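Local coordinates for protein L-2,4-diaminobutyric acid acetyltransferase (Geobacillus sp., PDB 6SLL) that catalyses the transfer of an acetyl group from acetyl coenzyme A to L-2,4-diaminobutyric acid, a step in the biosynthesis of the chemical chaperone ectoine, at residues L35-C49 against V88-Q100. Residues are numbered along the deposited sequence; the frame is centred on the assembly and turned at random. Where two conformers were deposited one is given.
With COA (coenzyme A), chain F; DAB (2,4-diaminobutyric acid), chain G; DAB (2,4-diaminobutyric acid), chain D.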
ATOM      1  N   LEU B  35      -3.025 -16.000   4.285  1.00 10.95           N
ATOM      2  CA  LEU B  35      -2.181 -16.616   3.244  1.00 11.19           C
ATOM      3  C   LEU B  35      -0.766 -16.083   3.266  1.00 11.60           C
ATOM      4  O   LEU B  35       0.209 -16.822   3.258  1.00 12.75           O
ATOM      5  CB  LEU B  35      -2.814 -16.410   1.845  1.00 10.87           C
ATOM      6  CG  LEU B  35      -2.025 -16.876   0.680  1.00 11.65           C
ATOM      7  CD1 LEU B  35      -2.155 -18.368   0.507  1.00 21.99           C
ATOM      8  CD2 LEU B  35      -2.499 -16.271  -0.622  1.00 13.30           C
ATOM      9  N   ILE B  36      -0.637 -14.739   3.341  1.00 11.39           N
ATOM     10  CA  ILE B  36       0.697 -14.125   3.389  1.00 11.18           C
ATOM     11  C   ILE B  36       1.421 -14.566   4.646  1.00 12.55           C
ATOM     12  O   ILE B  36       2.607 -14.954   4.580  1.00 14.18           O
ATOM     13  CB  ILE B  36       0.604 -12.614   3.304  1.00 11.64           C
ATOM     14  CG1 ILE B  36      -0.157 -12.119   2.067  1.00 12.18           C
ATOM     15  CG2 ILE B  36       1.969 -11.953   3.418  1.00 11.48           C
ATOM     16  CD1 ILE B  36       0.435 -12.564   0.806  1.00 15.15           C
ATOM     17  N   ARG B  37       0.764 -14.537   5.763  1.00 12.68           N
ATOM     18  CA  ARG B  37       1.491 -14.970   6.944  0.50 13.70           C
ATOM     19  C   ARG B  37       1.931 -16.376   6.924  1.00 15.60           C
ATOM     20  O   ARG B  37       3.090 -16.665   7.348  1.00 19.07           O
ATOM     21  CB  ARG B  37       0.583 -14.899   8.052  0.50 11.93           C
ATOM     22  CG  ARG B  37       1.110 -15.528   9.315  0.50 13.47           C
ATOM     23  CD  ARG B  37       0.086 -15.756  10.420  0.50 15.33           C
ATOM     24  NE  ARG B  37      -0.850 -16.769   9.961  0.50 17.00           N
ATOM     25  CZ  ARG B  37      -2.113 -16.895  10.434  0.50 16.35           C
ATOM     26  NH1 ARG B  37      -2.578 -16.130  11.389  0.50 18.06           N
ATOM     27  NH2 ARG B  37      -2.931 -17.806   9.852  0.50 20.66           N
ATOM     28  N   ASP B  38       1.150 -17.225   6.352  1.00 13.05           N
ATOM     29  CA  ASP B  38       1.549 -18.624   6.242  1.00 13.73           C
ATOM     30  C   ASP B  38       2.636 -18.957   5.238  1.00 16.80           C
ATOM     31  O   ASP B  38       3.192 -20.046   5.249  1.00 20.82           O
ATOM     32  CB  ASP B  38       0.295 -19.443   6.057  1.00 17.35           C
ATOM     33  CG  ASP B  38      -0.613 -19.420   7.377  1.00 20.41           C
ATOM     34  OD1 ASP B  38      -0.051 -19.048   8.476  1.00 28.98           O
ATOM     35  OD2 ASP B  38      -1.781 -19.726   7.119  1.00 34.36           O
ATOM     36  N   THR B  39       2.984 -18.041   4.392  1.00 18.94           N
ATOM     37  CA  THR B  39       4.172 -18.374   3.484  1.00 20.91           C
ATOM     38  C   THR B  39       5.485 -18.519   4.284  1.00 20.85           C
ATOM     39  O   THR B  39       6.410 -19.199   3.882  1.00 23.03           O
ATOM     40  CB  THR B  39       4.334 -17.433   2.276  1.00 24.24           C
ATOM     41  OG1 THR B  39       4.708 -16.164   2.816  1.00 21.96           O
ATOM     42  CG2 THR B  39       2.935 -17.349   1.590  1.00 23.16           C
ATOM     43  N   GLY B  40       5.693 -17.682   5.276  1.00 22.83           N
ATOM     44  CA  GLY B  40       7.067 -17.359   5.894  1.00 27.99           C
ATOM     45  C   GLY B  40       7.898 -16.221   5.048  1.00 31.42           C
ATOM     46  O   GLY B  40       8.815 -15.441   5.681  1.00 41.88           O
ATOM     47  N   SER B  41       8.088 -16.415   3.822  1.00 23.78           N
ATOM     48  CA  SER B  41       9.051 -15.759   3.015  1.00 20.13           C
ATOM     49  C   SER B  41       8.683 -14.396   2.564  1.00 18.61           C
ATOM     50  O   SER B  41       9.502 -13.652   1.968  1.00 28.52           O
ATOM     51  CB  SER B  41       9.419 -16.569   1.808  1.00 22.99           C
ATOM     52  OG  SER B  41       8.201 -16.865   1.081  1.00 27.23           O
ATOM     53  N   LEU B  42       7.425 -13.946   2.929  1.00 13.27           N
ATOM     54  CA  LEU B  42       6.981 -12.585   2.605  1.00 12.21           C
ATOM     55  C   LEU B  42       6.938 -11.769   3.842  1.00 11.91           C
ATOM     56  O   LEU B  42       6.743 -12.271   4.933  1.00 15.22           O
ATOM     57  CB  LEU B  42       5.625 -12.670   1.928  1.00 11.75           C
ATOM     58  CG  LEU B  42       5.590 -13.277   0.554  1.00 12.24           C
ATOM     59  CD1 LEU B  42       4.163 -13.482   0.093  1.00 13.87           C
ATOM     60  CD2 LEU B  42       6.343 -12.437  -0.505  1.00 17.02           C
ATOM     61  N   ASP B  43       7.022 -10.456   3.682  0.53 10.54           N
ATOM     62  CA  ASP B  43       6.896  -9.563   4.857  0.53 10.84           C
ATOM     63  C   ASP B  43       5.423  -9.171   5.094  0.53  9.74           C
ATOM     64  O   ASP B  43       4.767  -8.467   4.287  0.53 11.37           O
ATOM     65  CB  ASP B  43       7.683  -8.347   4.670  0.53  9.76           C
ATOM     66  CG  ASP B  43       9.187  -8.581   4.423  0.53 11.66           C
ATOM     67  OD1 ASP B  43       9.715  -9.497   5.046  0.53 12.56           O
ATOM     68  OD2 ASP B  43       9.720  -7.819   3.614  0.53 10.80           O
ATOM     69  N   LEU B  44       4.970  -9.562   6.236  1.00 10.12           N
ATOM     70  CA  LEU B  44       3.541  -9.489   6.566  1.00  9.73           C
ATOM     71  C   LEU B  44       3.127  -8.075   6.872  1.00 10.03           C
ATOM     72  O   LEU B  44       3.659  -7.445   7.808  1.00 12.27           O
ATOM     73  CB  LEU B  44       3.299 -10.408   7.770  1.00 11.23           C
ATOM     74  CG  LEU B  44       1.779 -10.537   8.118  1.00 11.75           C
ATOM     75  CD1 LEU B  44       0.996 -11.142   6.968  1.00 11.93           C
ATOM     76  CD2 LEU B  44       1.700 -11.445   9.358  1.00 13.69           C
ATOM     77  N   ASN B  45       2.157  -7.552   6.131  1.00  9.53           N
ATOM     78  CA  ASN B  45       1.515  -6.282   6.459  1.00  9.58           C
ATOM     79  C   ASN B  45       0.318  -6.514   7.312  1.00  9.43           C
ATOM     80  O   ASN B  45      -0.046  -7.630   7.665  1.00 10.23           O
ATOM     81  CB  ASN B  45       1.155  -5.525   5.144  1.00  9.33           C
ATOM     82  CG  ASN B  45       2.420  -5.301   4.358  1.00  9.37           C
ATOM     83  OD1 ASN B  45       3.292  -4.495   4.801  1.00 10.46           O
ATOM     84  ND2 ASN B  45       2.636  -5.961   3.258  1.00 10.71           N
ATOM     85  N   SER B  46      -0.305  -5.395   7.762  1.00  9.63           N
ATOM     86  CA  SER B  46      -1.477  -5.503   8.616  1.00 10.06           C
ATOM     87  C   SER B  46      -2.660  -6.049   7.851  1.00  9.46           C
ATOM     88  O   SER B  46      -2.758  -5.911   6.630  1.00  9.39           O
ATOM     89  CB  SER B  46      -1.861  -4.153   9.208  1.00 10.51           C
ATOM     90  OG  SER B  46      -2.324  -3.262   8.222  1.00 10.69           O
ATOM     91  N   PRO B  47      -3.659  -6.676   8.553  1.00  9.52           N
ATOM     92  CA  PRO B  47      -4.896  -7.066   7.885  1.00  9.21           C
ATOM     93  C   PRO B  47      -5.512  -5.880   7.143  1.00  9.18           C
ATOM     94  O   PRO B  47      -6.015  -6.042   6.029  1.00  9.73           O
ATOM     95  CB  PRO B  47      -5.726  -7.633   9.015  1.00 10.87           C
ATOM     96  CG  PRO B  47      -4.686  -8.138  10.005  1.00 11.25           C
ATOM     97  CD  PRO B  47      -3.576  -7.184   9.934  1.00 11.57           C
ATOM     98  N   TYR B  48      -5.518  -4.733   7.783  1.00  9.56           N
ATOM     99  CA  TYR B  48      -6.091  -3.511   7.178  1.00  9.17           C
ATOM    100  C   TYR B  48      -5.456  -3.251   5.813  1.00  8.83           C
ATOM    101  O   TYR B  48      -6.170  -2.839   4.892  1.00  9.46           O
ATOM    102  CB  TYR B  48      -5.858  -2.333   8.147  1.00 10.01           C
ATOM    103  CG  TYR B  48      -6.537  -1.061   7.757  1.00  9.29           C
ATOM    104  CD1 TYR B  48      -5.919  -0.184   6.863  1.00  9.73           C
ATOM    105  CD2 TYR B  48      -7.730  -0.669   8.286  1.00  9.92           C
ATOM    106  CE1 TYR B  48      -6.495   0.994   6.533  1.00 10.13           C
ATOM    107  CE2 TYR B  48      -8.350   0.498   7.960  1.00  9.83           C
ATOM    108  CZ  TYR B  48      -7.744   1.380   7.103  1.00  9.44           C
ATOM    109  OH  TYR B  48      -8.269   2.595   6.761  1.00 10.44           O
ATOM    110  N   CYS B  49      -4.144  -3.412   5.674  1.00  8.81           N
ATOM    111  CA  CYS B  49      -3.484  -3.240   4.387  1.00  8.57           C
ATOM    112  C   CYS B  49      -4.127  -4.067   3.322  1.00  8.76           C
ATOM    113  O   CYS B  49      -4.354  -3.608   2.194  1.00  8.95           O
ATOM    114  CB  CYS B  49      -2.005  -3.554   4.543  1.00  8.86           C
ATOM    115  SG  CYS B  49      -1.016  -3.328   3.043  1.00 10.38           S
ATOM    116  N   VAL B  88       4.569  -4.924  -9.038  1.00  7.91           N
ATOM    117  CA  VAL B  88       4.034  -6.124  -8.448  1.00  8.53           C
ATOM    118  C   VAL B  88       4.632  -6.251  -7.075  1.00  8.46           C
ATOM    119  O   VAL B  88       5.896  -6.336  -6.922  1.00  9.43           O
ATOM    120  CB  VAL B  88       4.247  -7.372  -9.285  1.00  9.60           C
ATOM    121  CG1 VAL B  88       3.778  -8.593  -8.558  1.00 10.74           C
ATOM    122  CG2 VAL B  88       3.575  -7.217 -10.637  1.00 11.49           C
ATOM    123  N   TRP B  89       3.817  -6.197  -6.021  1.00  8.31           N
ATOM    124  CA  TRP B  89       4.224  -6.113  -4.638  1.00  8.32           C
ATOM    125  C   TRP B  89       4.416  -7.467  -4.042  1.00  8.70           C
ATOM    126  O   TRP B  89       5.572  -7.838  -3.717  1.00 10.95           O
ATOM    127  CB  TRP B  89       3.234  -5.229  -3.889  1.00  8.78           C
ATOM    128  CG  TRP B  89       3.541  -4.961  -2.452  1.00  8.95           C
ATOM    129  CD1 TRP B  89       4.596  -5.412  -1.680  1.00 10.46           C
ATOM    130  CD2 TRP B  89       2.742  -4.133  -1.593  1.00  9.64           C
ATOM    131  NE1 TRP B  89       4.435  -4.915  -0.422  1.00 11.44           N
ATOM    132  CE2 TRP B  89       3.310  -4.151  -0.330  1.00 11.24           C
ATOM    133  CE3 TRP B  89       1.592  -3.411  -1.802  1.00 11.03           C
ATOM    134  CZ2 TRP B  89       2.798  -3.435   0.732  1.00 13.38           C
ATOM    135  CZ3 TRP B  89       1.070  -2.660  -0.739  1.00 14.01           C
ATOM    136  CH2 TRP B  89       1.677  -2.713   0.503  1.00 15.07           C
ATOM    137  N   GLN B  90       3.363  -8.276  -3.860  1.00  8.21           N
ATOM    138  CA  GLN B  90       3.507  -9.620  -3.267  1.00  8.20           C
ATOM    139  C   GLN B  90       2.819 -10.638  -4.168  1.00  8.45           C
ATOM    140  O   GLN B  90       1.684 -10.405  -4.617  1.00 10.12           O
ATOM    141  CB  GLN B  90       2.919  -9.670  -1.841  1.00  8.83           C
ATOM    142  CG  GLN B  90       3.689  -8.787  -0.876  1.00  9.29           C
ATOM    143  CD  GLN B  90       3.214  -8.853   0.543  1.00  9.44           C
ATOM    144  OE1 GLN B  90       2.040  -8.639   0.822  1.00 10.77           O
ATOM    145  NE2 GLN B  90       4.114  -9.161   1.445  1.00 10.08           N
ATOM    146  N   VAL B  91       3.480 -11.765  -4.350  1.00  8.62           N
ATOM    147  CA  VAL B  91       2.909 -12.947  -4.989  1.00  8.87           C
ATOM    148  C   VAL B  91       2.996 -14.088  -4.028  1.00  8.70           C
ATOM    149  O   VAL B  91       4.142 -14.403  -3.603  1.00 10.07           O
ATOM    150  CB  VAL B  91       3.588 -13.264  -6.338  1.00 10.33           C
ATOM    151  CG1 VAL B  91       2.948 -14.430  -7.007  1.00 12.15           C
ATOM    152  CG2 VAL B  91       3.777 -12.079  -7.242  1.00 12.43           C
ATOM    153  N   ALA B  92       1.912 -14.744  -3.737  1.00  8.96           N
ATOM    154  CA  ALA B  92       1.921 -15.887  -2.786  1.00  9.20           C
ATOM    155  C   ALA B  92       1.033 -16.998  -3.319  1.00  9.17           C
ATOM    156  O   ALA B  92      -0.088 -16.704  -3.762  1.00  8.98           O
ATOM    157  CB  ALA B  92       1.364 -15.422  -1.432  1.00 11.22           C
ATOM    158  N   VAL B  93       1.507 -18.236  -3.177  1.00  9.28           N
ATOM    159  CA  VAL B  93       0.645 -19.396  -3.396  1.00  9.45           C
ATOM    160  C   VAL B  93       0.829 -20.269  -2.155  1.00 10.45           C
ATOM    161  O   VAL B  93       1.951 -20.506  -1.659  1.00 10.65           O
ATOM    162  CB  VAL B  93       1.026 -20.115  -4.701  1.00 10.39           C
ATOM    163  CG1 VAL B  93       0.343 -21.471  -4.841  1.00 11.42           C
ATOM    164  CG2 VAL B  93       0.713 -19.227  -5.913  1.00 10.39           C
ATOM    165  N   ALA B  94      -0.268 -20.794  -1.634  1.00 10.68           N
ATOM    166  CA  ALA B  94      -0.262 -21.674  -0.469  1.00 11.84           C
ATOM    167  C   ALA B  94       0.627 -22.874  -0.766  1.00 11.95           C
ATOM    168  O   ALA B  94       0.605 -23.450  -1.854  1.00 11.69           O
ATOM    169  CB  ALA B  94      -1.684 -22.143  -0.189  1.00 13.12           C
ATOM    170  N   SER B  95       1.415 -23.266   0.255  1.00 13.94           N
ATOM    171  CA  SER B  95       2.264 -24.395   0.188  0.50 14.05           C
ATOM    172  C   SER B  95       1.665 -25.628  -0.441  1.00 13.80           C
ATOM    173  O   SER B  95       2.250 -26.382  -1.215  1.00 15.00           O
ATOM    174  CB  SER B  95       2.732 -24.645   1.600  0.50 16.00           C
ATOM    175  OG  SER B  95       3.688 -25.684   1.561  0.50 19.37           O
ATOM    176  N   SER B  96       0.431 -25.898  -0.022  1.00 13.93           N
ATOM    177  CA  SER B  96      -0.357 -27.050  -0.449  1.00 14.44           C
ATOM    178  C   SER B  96      -0.631 -27.074  -1.880  1.00 13.82           C
ATOM    179  O   SER B  96      -0.969 -28.138  -2.460  1.00 16.14           O
ATOM    180  CB  SER B  96      -1.780 -26.984   0.317  1.00 16.80           C
ATOM    181  OG  SER B  96      -2.371 -25.719   0.029  1.00 18.69           O
ATOM    182  N   HIS B  97      -0.489 -25.949  -2.574  1.00 12.11           N
ATOM    183  CA  HIS B  97      -0.899 -25.821  -3.965  1.00 12.63           C
ATOM    184  C   HIS B  97       0.167 -25.303  -4.860  1.00 11.52           C
ATOM    185  O   HIS B  97      -0.084 -24.912  -6.011  1.00 12.63           O
ATOM    186  CB  HIS B  97      -2.134 -24.883  -4.081  1.00 13.08           C
ATOM    187  CG  HIS B  97      -3.375 -25.488  -3.621  1.00 13.96           C
ATOM    188  ND1 HIS B  97      -3.654 -25.753  -2.326  1.00 15.61           N
ATOM    189  CD2 HIS B  97      -4.443 -25.904  -4.302  1.00 16.80           C
ATOM    190  CE1 HIS B  97      -4.869 -26.297  -2.183  1.00 17.63           C
ATOM    191  NE2 HIS B  97      -5.372 -26.374  -3.393  1.00 16.95           N
ATOM    192  N   ARG B  98       1.448 -25.349  -4.449  1.00 12.76           N
ATOM    193  CA  ARG B  98       2.579 -24.886  -5.307  1.00 12.93           C
ATOM    194  C   ARG B  98       2.923 -25.858  -6.374  1.00 12.94           C
ATOM    195  O   ARG B  98       2.595 -27.031  -6.333  1.00 15.53           O
ATOM    196  CB  ARG B  98       3.747 -24.554  -4.354  1.00 13.56           C
ATOM    197  CG  ARG B  98       3.589 -23.300  -3.590  1.00 13.21           C
ATOM    198  CD  ARG B  98       4.745 -23.088  -2.633  1.00 13.68           C
ATOM    199  NE  ARG B  98       4.358 -22.046  -1.763  1.00 15.42           N
ATOM    200  CZ  ARG B  98       4.739 -21.874  -0.468  1.00 17.82           C
ATOM    201  NH1 ARG B  98       5.759 -22.673   0.016  1.00 23.90           N
ATOM    202  NH2 ARG B  98       4.239 -20.960   0.293  1.00 21.77           N
ATOM    203  N   ARG B  99       3.580 -25.316  -7.396  1.00 12.28           N
ATOM    204  CA  ARG B  99       4.077 -26.068  -8.522  1.00 13.94           C
ATOM    205  C   ARG B  99       3.013 -26.698  -9.373  1.00 15.64           C
ATOM    206  O   ARG B  99       3.142 -27.725 -10.029  1.00 16.72           O
ATOM    207  CB  ARG B  99       5.116 -27.181  -8.076  1.00 14.39           C
ATOM    208  CG  ARG B  99       6.264 -26.586  -7.222  1.00 17.26           C
ATOM    209  CD  ARG B  99       7.170 -27.669  -6.572  1.00 19.93           C
ATOM    210  NE  ARG B  99       6.297 -28.683  -5.744  1.00 23.54           N
ATOM    211  CZ  ARG B  99       5.702 -28.389  -4.503  1.00 23.53           C
ATOM    212  NH1 ARG B  99       5.936 -27.267  -3.860  1.00 20.29           N
ATOM    213  NH2 ARG B  99       4.923 -29.301  -3.843  1.00 26.46           N
ATOM    214  N   GLN B 100       1.883 -25.972  -9.417  1.00 13.43           N
ATOM    215  CA  GLN B 100       0.752 -26.308 -10.224  1.00 14.70           C
ATOM    216  C   GLN B 100       0.451 -25.239 -11.285  1.00 14.36           C
ATOM    217  O   GLN B 100      -0.549 -25.323 -12.002  1.00 16.77           O
ATOM    218  CB  GLN B 100      -0.575 -26.535  -9.349  1.00 18.20           C
ATOM    219  CG  GLN B 100      -0.382 -27.605  -8.312  1.00 20.14           C
ATOM    220  CD  GLN B 100      -1.709 -27.842  -7.507  1.00 22.63           C
ATOM    221  OE1 GLN B 100      -2.771 -27.318  -7.894  1.00 28.35           O
ATOM    222  NE2 GLN B 100      -1.584 -28.349  -6.383  1.00 23.94           N
TER
HETATM  223  N1A COA F 201      11.256 -25.657  -7.885  1.00 16.50           N
HETATM  224  C2A COA F 201      11.555 -25.409  -9.168  1.00 17.35           C
HETATM  225  N3A COA F 201      10.920 -24.600 -10.020  1.00 16.74           N
HETATM  226  C4A COA F 201       9.820 -24.020  -9.463  1.00 15.18           C
HETATM  227  C5A COA F 201       9.444 -24.187  -8.136  1.00 13.04           C
HETATM  228  C6A COA F 201      10.194 -25.038  -7.299  1.00 15.02           C
HETATM  229  N6A COA F 201       9.921 -25.307  -6.055  1.00 16.39           N
HETATM  230  N7A COA F 201       8.254 -23.500  -7.939  1.00 13.74           N
HETATM  231  C8A COA F 201       7.991 -22.875  -9.077  1.00 13.31           C
HETATM  232  N9A COA F 201       8.945 -23.148 -10.001  1.00 14.71           N
HETATM  233  C1B COA F 201       9.002 -22.629 -11.298  1.00 17.17           C
HETATM  234  C2B COA F 201       8.044 -23.339 -12.261  1.00 16.92           C
HETATM  235  O2B COA F 201       8.628 -24.472 -12.810  1.00 21.27           O
HETATM  236  C3B COA F 201       7.714 -22.174 -13.176  1.00 19.78           C
HETATM  237  O3B COA F 201       8.917 -21.932 -14.020  1.00 26.06           O
HETATM  238  P3B COA F 201       8.961 -22.412 -15.571  1.00 29.43           P
HETATM  239  O7A COA F 201       7.974 -21.383 -16.164  1.00 42.98           O
HETATM  240  O8A COA F 201      10.453 -22.360 -15.937  1.00 34.22           O
HETATM  241  O9A COA F 201       7.995 -23.686 -15.778  1.00 54.54           O
HETATM  242  C4B COA F 201       7.682 -20.998 -12.237  1.00 18.66           C
HETATM  243  O4B COA F 201       8.588 -21.266 -11.196  1.00 17.83           O
HETATM  244  C5B COA F 201       6.234 -20.685 -11.850  1.00 17.03           C
HETATM  245  O5B COA F 201       5.613 -21.864 -11.284  1.00 13.40           O
HETATM  246  P1A COA F 201       4.155 -21.852 -10.649  1.00 12.41           P
HETATM  247  O1A COA F 201       3.741 -23.256 -10.467  1.00 12.95           O
HETATM  248  O2A COA F 201       3.264 -20.919 -11.377  1.00 13.35           O
HETATM  249  O3A COA F 201       4.519 -21.224  -9.210  1.00 11.10           O
HETATM  250  P2A COA F 201       3.680 -21.426  -7.846  1.00 11.20           P
HETATM  251  O4A COA F 201       2.227 -21.358  -8.116  1.00 10.51           O
HETATM  252  O5A COA F 201       4.195 -22.641  -7.143  1.00 12.20           O
HETATM  253  O6A COA F 201       4.060 -20.136  -7.059  1.00 10.67           O
HETATM  254  CBP COA F 201       5.535 -18.753  -5.751  1.00 11.28           C
HETATM  255  CCP COA F 201       5.393 -19.577  -7.003  1.00 11.48           C
HETATM  256  CDP COA F 201       6.879 -17.972  -5.848  1.00 12.96           C
HETATM  257  CEP COA F 201       4.405 -17.791  -5.654  1.00 11.97           C
HETATM  258  CAP COA F 201       5.528 -19.758  -4.552  1.00 12.29           C
HETATM  259  OAP COA F 201       6.730 -20.568  -4.642  1.00 14.45           O
HETATM  260  C9P COA F 201       5.466 -19.153  -3.192  1.00 12.97           C
HETATM  261  O9P COA F 201       4.492 -18.519  -2.747  1.00 12.30           O
HETATM  262  N8P COA F 201       6.597 -19.364  -2.467  0.70 12.31           N
HETATM  263  C7P COA F 201       6.870 -18.973  -1.173  0.70 14.17           C
HETATM  264  C6P COA F 201       7.846 -20.026  -0.433  0.70 14.58           C
HETATM  265  C5P COA F 201       9.282 -19.864  -0.807  0.70 12.74           C
HETATM  266  O5P COA F 201       9.585 -19.801  -2.050  0.70 13.74           O
HETATM  267  N4P COA F 201      10.139 -19.906   0.048  0.70 15.56           N
HETATM  268  C3P COA F 201      11.629 -19.799  -0.249  0.70 18.68           C
HETATM  269  C2P COA F 201      12.419 -19.659   1.266  0.70 18.95           C
HETATM  270  S1P COA F 201      12.410 -21.281   1.969  0.60 17.77           S
HETATM  271  N   DAB G 202       9.619  -8.971   0.592  1.00 13.99           N
HETATM  272  CA  DAB G 202       8.714  -7.927   0.024  1.00 11.16           C
HETATM  273  C   DAB G 202       7.320  -8.192   0.550  1.00 10.71           C
HETATM  274  O   DAB G 202       6.516  -7.279   0.406  1.00 12.18           O
HETATM  275  CB  DAB G 202       8.749  -7.920  -1.509  1.00 11.46           C
HETATM  276  CG  DAB G 202       8.139  -9.115  -2.171  1.00 11.84           C
HETATM  277  ND  DAB G 202       8.238  -8.959  -3.654  1.00 12.68           N
HETATM  278  OXT DAB G 202       7.043  -9.274   1.056  1.00 12.27           O
HETATM  279  N   DAB D 202      -6.041   1.585  11.875  1.00 14.03           N
HETATM  280  CA  DAB D 202      -5.715   1.797  10.445  1.00 12.02           C
HETATM  281  C   DAB D 202      -4.199   1.771  10.247  1.00 12.09           C
HETATM  282  O   DAB D 202      -3.489   1.991  11.236  1.00 13.50           O
HETATM  283  CB  DAB D 202      -6.393   3.004   9.817  1.00 12.38           C
HETATM  284  CG  DAB D 202      -5.842   4.263  10.301  1.00 13.17           C
HETATM  285  ND  DAB D 202      -6.624   5.393   9.659  1.00 13.16           N
HETATM  286  OXT DAB D 202      -3.811   1.639   9.094  1.00 13.54           O
HETATM  287  O   HOH W   1       1.880 -21.587   2.431  1.00 25.47           O
HETATM  288  O   HOH W   2       6.053 -21.684   2.524  1.00 40.69           O
HETATM  289  O   HOH W   3       5.382  -5.833   2.293  1.00 13.79           O
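Q90 turns CG anti to its own carbonyl carbon (chi1 -65°) and stays extended beyond it, which carries the amide to the backbone of D43. This is the GNAT fold: strand 85-93 borders both coenzyme A and the substrate diaminobutyrate, and helix segment 35-39 crosses strand segment 88-93 at 79°. The Q90 amide nitrogen has two acceptors. Q90 NE2 donates to D43 O at 3.0 Å, from above the carbonyl plane, and to OXT of the chain G diaminobutyrate at 3.0 Å, a straighter bond of 163°. OE1 accepts from Y50, so both ends of the amide are held. D43 N also donates to OXT. W89 O takes the substrate amine ND at 2.9 Å. Backbone bonds from both W89 and Q90 to S75 fit a beta bulge here. One water joins N45 ND2, W89 NE1 and substrate O. N45 ND2 also bonds Y50 OH, and N45 OD1 bonds S46 OG of the second subunit. N45 reaches W89 obliquely, ND2 lying 3.6 Å from CZ2.

Further along the strand, toward A94, the contact is apolar. A92 CB is the hub: I36 CD1 and L42 CD1 each lie 3.7 Å from it, with T39 CG2 and L35 CD2 close by. L35 CD1 continues to A94 CB.

R98 opens the coenzyme pyrophosphate loop. Its guanidinium is sandwiched between coenzyme C6P on one face and S95 CA on the other. A leucine in its place would probably leave V93 O without its NE donor and break the water link to T39 O. That water donates to T39 O and accepts from R98 NH1. V93 N, in turn, bonds coenzyme O9P. R98 NE meets V93 O in the guanidinium plane at 2.9 Å.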